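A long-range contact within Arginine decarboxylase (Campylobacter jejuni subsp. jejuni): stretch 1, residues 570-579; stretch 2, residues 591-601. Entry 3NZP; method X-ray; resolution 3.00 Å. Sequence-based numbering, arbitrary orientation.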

# COMPACT_ATOMS: atom_id res chain seq x y z
N ILE B 570 -4.12 -24.76 15.46
CA ILE B 570 -3.22 -23.90 16.20
C ILE B 570 -3.43 -24.02 17.70
O ILE B 570 -2.48 -24.06 18.48
CB ILE B 570 -3.42 -22.43 15.79
CG1 ILE B 570 -2.91 -22.23 14.37
CG2 ILE B 570 -2.74 -21.49 16.76
CD1 ILE B 570 -3.07 -20.83 13.88
N MSE B 571 -4.69 -24.08 18.14
CA MSE B 571 -4.92 -24.19 19.57
C MSE B 571 -4.54 -25.57 20.06
O MSE B 571 -3.98 -25.71 21.14
CB MSE B 571 -6.36 -23.88 19.92
CG MSE B 571 -6.68 -22.42 19.86
SE MSE B 571 -8.50 -22.16 20.31
CE MSE B 571 -9.35 -22.93 18.70
N ASP B 572 -4.85 -26.59 19.29
CA ASP B 572 -4.49 -27.93 19.71
C ASP B 572 -3.00 -27.98 19.93
O ASP B 572 -2.54 -28.30 21.03
CB ASP B 572 -4.90 -28.96 18.67
CG ASP B 572 -6.40 -29.22 18.67
OD1 ASP B 572 -6.89 -29.84 17.70
OD2 ASP B 572 -7.09 -28.80 19.64
N ILE B 573 -2.24 -27.65 18.90
CA ILE B 573 -0.79 -27.68 19.04
C ILE B 573 -0.31 -26.81 20.22
O ILE B 573 0.50 -27.26 21.04
CB ILE B 573 -0.10 -27.27 17.71
CG1 ILE B 573 1.36 -26.89 17.96
CG2 ILE B 573 -0.85 -26.15 17.06
CD1 ILE B 573 2.23 -28.02 18.49
N LEU B 574 -0.82 -25.58 20.33
CA LEU B 574 -0.41 -24.71 21.44
C LEU B 574 -0.72 -25.35 22.78
O LEU B 574 0.09 -25.34 23.71
CB LEU B 574 -1.14 -23.37 21.36
CG LEU B 574 -0.50 -22.39 20.40
CD1 LEU B 574 -1.29 -21.11 20.45
CD2 LEU B 574 0.97 -22.16 20.77
N ASN B 575 -1.91 -25.91 22.87
CA ASN B 575 -2.35 -26.55 24.09
C ASN B 575 -1.43 -27.71 24.43
O ASN B 575 -1.03 -27.88 25.59
CB ASN B 575 -3.75 -27.07 23.91
CG ASN B 575 -4.52 -26.99 25.18
OD1 ASN B 575 -5.22 -26.00 25.42
ND2 ASN B 575 -4.39 -28.01 26.03
N GLU B 576 -1.11 -28.49 23.41
CA GLU B 576 -0.25 -29.65 23.55
C GLU B 576 1.17 -29.27 24.00
O GLU B 576 1.70 -29.85 24.96
CB GLU B 576 -0.24 -30.40 22.21
CG GLU B 576 0.80 -31.49 22.07
CD GLU B 576 2.12 -30.96 21.54
OE1 GLU B 576 2.14 -30.48 20.38
OE2 GLU B 576 3.13 -31.02 22.28
N ARG B 577 1.78 -28.29 23.35
CA ARG B 577 3.13 -27.88 23.72
C ARG B 577 3.25 -27.48 25.18
O ARG B 577 4.27 -27.73 25.82
CB ARG B 577 3.62 -26.75 22.83
CG ARG B 577 3.90 -27.24 21.44
CD ARG B 577 4.62 -26.22 20.59
NE ARG B 577 5.15 -26.87 19.40
CZ ARG B 577 5.58 -26.24 18.32
NH1 ARG B 577 5.55 -24.91 18.27
NH2 ARG B 577 6.05 -26.93 17.29
N ILE B 578 2.21 -26.85 25.71
CA ILE B 578 2.25 -26.44 27.10
C ILE B 578 2.14 -27.68 27.97
O ILE B 578 2.85 -27.82 28.97
CB ILE B 578 1.09 -25.50 27.42
CG1 ILE B 578 1.19 -24.26 26.54
CG2 ILE B 578 1.13 -25.11 28.89
CD1 ILE B 578 0.16 -23.20 26.87
N SER B 579 1.27 -28.60 27.57
CA SER B 579 1.05 -29.82 28.34
C SER B 579 2.24 -30.73 28.39
O SER B 579 2.61 -31.22 29.45
CB SER B 579 -0.15 -30.59 27.79
OG SER B 579 -1.34 -29.85 27.99
N HIS B 591 -2.22 -22.53 34.68
CA HIS B 591 -2.16 -21.07 34.71
C HIS B 591 -1.81 -20.51 33.32
O HIS B 591 -2.44 -19.56 32.85
CB HIS B 591 -1.11 -20.62 35.75
CG HIS B 591 -1.05 -19.14 35.92
ND1 HIS B 591 -2.10 -18.40 36.42
CD2 HIS B 591 -0.07 -18.25 35.62
CE1 HIS B 591 -1.78 -17.12 36.41
NE2 HIS B 591 -0.56 -17.00 35.93
N ILE B 592 -0.80 -21.10 32.68
CA ILE B 592 -0.35 -20.69 31.35
C ILE B 592 -1.53 -20.72 30.39
O ILE B 592 -1.78 -19.76 29.65
CB ILE B 592 0.75 -21.65 30.80
CG1 ILE B 592 1.90 -21.76 31.79
CG2 ILE B 592 1.30 -21.12 29.47
CD1 ILE B 592 2.58 -20.44 32.06
N LEU B 593 -2.27 -21.83 30.40
CA LEU B 593 -3.43 -21.97 29.53
C LEU B 593 -4.38 -20.79 29.65
O LEU B 593 -4.81 -20.22 28.65
CB LEU B 593 -4.20 -23.25 29.86
CG LEU B 593 -3.86 -24.44 28.97
CD1 LEU B 593 -4.43 -25.71 29.58
CD2 LEU B 593 -4.42 -24.19 27.56
N GLY B 594 -4.70 -20.44 30.89
CA GLY B 594 -5.62 -19.33 31.13
C GLY B 594 -5.18 -18.05 30.44
O GLY B 594 -6.00 -17.36 29.84
N GLU B 595 -3.89 -17.75 30.53
CA GLU B 595 -3.34 -16.55 29.92
C GLU B 595 -3.36 -16.69 28.41
O GLU B 595 -3.90 -15.85 27.70
CB GLU B 595 -1.91 -16.35 30.38
CG GLU B 595 -1.77 -16.29 31.88
CD GLU B 595 -0.33 -16.19 32.33
OE1 GLU B 595 0.45 -17.10 32.00
OE2 GLU B 595 0.02 -15.19 33.00
N LEU B 596 -2.78 -17.78 27.93
CA LEU B 596 -2.74 -18.01 26.50
C LEU B 596 -4.11 -17.78 25.84
O LEU B 596 -4.20 -17.15 24.78
CB LEU B 596 -2.27 -19.43 26.22
CG LEU B 596 -1.95 -19.74 24.76
CD1 LEU B 596 -0.87 -18.79 24.26
CD2 LEU B 596 -1.51 -21.17 24.65
N TYR B 597 -5.17 -18.27 26.46
CA TYR B 597 -6.51 -18.13 25.90
C TYR B 597 -7.01 -16.71 25.95
O TYR B 597 -7.82 -16.28 25.13
CB TYR B 597 -7.48 -19.10 26.60
CG TYR B 597 -7.46 -20.49 26.00
CD1 TYR B 597 -6.25 -21.19 25.84
CD2 TYR B 597 -8.64 -21.09 25.54
CE1 TYR B 597 -6.21 -22.46 25.24
CE2 TYR B 597 -8.62 -22.37 24.94
CZ TYR B 597 -7.40 -23.04 24.79
OH TYR B 597 -7.37 -24.30 24.20
N LEU B 598 -6.52 -15.95 26.92
CA LEU B 598 -6.92 -14.57 27.06
C LEU B 598 -6.28 -13.74 25.96
O LEU B 598 -6.92 -12.85 25.38
CB LEU B 598 -6.47 -14.05 28.42
CG LEU B 598 -6.55 -12.54 28.52
CD1 LEU B 598 -8.02 -12.15 28.53
CD2 LEU B 598 -5.86 -12.04 29.77
N PHE B 599 -5.01 -14.03 25.66
CA PHE B 599 -4.27 -13.29 24.63
C PHE B 599 -4.74 -13.61 23.22
O PHE B 599 -4.64 -12.78 22.32
CB PHE B 599 -2.77 -13.58 24.72
CG PHE B 599 -2.19 -13.31 26.07
CD1 PHE B 599 -2.59 -12.19 26.81
CD2 PHE B 599 -1.24 -14.16 26.63
CE1 PHE B 599 -2.06 -11.93 28.08
CE2 PHE B 599 -0.71 -13.92 27.90
CZ PHE B 599 -1.12 -12.80 28.62
N LEU B 600 -5.24 -14.82 23.04
CA LEU B 600 -5.72 -15.26 21.74
C LEU B 600 -7.01 -14.56 21.36
O LEU B 600 -7.23 -14.23 20.18
CB LEU B 600 -5.93 -16.78 21.75
CG LEU B 600 -4.84 -17.64 21.13
CD1 LEU B 600 -3.48 -17.24 21.66
CD2 LEU B 600 -5.11 -19.10 21.41
N ASN B 601 -7.86 -14.33 22.35
CA ASN B 601 -9.14 -13.67 22.12
C ASN B 601 -9.06 -12.16 22.29
O ASN B 601 -10.07 -11.49 22.49
CB ASN B 601 -10.19 -14.27 23.05
CG ASN B 601 -10.64 -15.66 22.61
OD1 ASN B 601 -11.37 -15.80 21.62
ND2 ASN B 601 -10.20 -16.69 23.33

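Antiparallel helices commonly pair through a strip of branched aliphatic side chains, with polar groups often placed toward its margin, and this contact in arginine decarboxylase is a compact example. The two helices run at 155° to one another, their axes 10.4 Å apart at closest approach, and together they bury 455 Å² of surface.

The centre is built around Ile-578, which gives up more area to the contact than any other residue. Its CA-to-CB bond points toward the partner helix, and the m,t rotamer extends the chain so that CD1 reaches furthest across. CD1 of Ile-578 lies 3.4 Å from CD2 of Leu-596 and 3.5 Å from CG2 of Ile-592, residues one helical turn apart on the facing helix. Ile-592 also starts out toward the contact, but the end of its side chain leads away, so it meets its neighbour through the CG2 branch while CD1 turns elsewhere.

One turn back along the first helix, Leu-574 continues the strip. CB of Leu-574 packs 4.0 Å from CD2 of Leu-596, the same methyl that touches Ile-578, so a single leucine spans two successive turns of its partner. Further along, CD1 of Leu-574 comes within 4.4 Å of CD2 of Leu-600. All five of these residues are buried in the assembly, and their branched, wholly hydrocarbon side chains can fill such a space without leaving a polar group unpaired.

Met-571 marks the transition. Modelled as selenomethionine, it is partly exposed and its CA-to-CB bond points sideways. The flexible, unbranched chain of Met-571 still meets the second helix, with its CG 4.0 Å from CD2 of Leu-600 and its SE 5.2 Å from the centroid of the Tyr-597 ring, in an oblique sulfur-aromatic type of approach. The long side chain thus serves both the aliphatic strip and the aromatic residue beside it.

At the polar edge, Asn-575 and Tyr-597 both set out sideways and bring their ends nearer. The phenol OH of Tyr-597 donates a hydrogen bond to OD1 of Asn-575, at 3.0 Å, the one hydrogen bond that crosses between the stretches. Tyrosine suits this place because its ring can border apolar neighbours while its hydroxyl reaches a polar partner. Leu-593 closes in on the same amide: its CD2 lies only 2.9 Å from OD1 of Asn-575, a very tight approach for a methyl and a carbonyl oxygen, and one to read cautiously at 3.00 Å resolution.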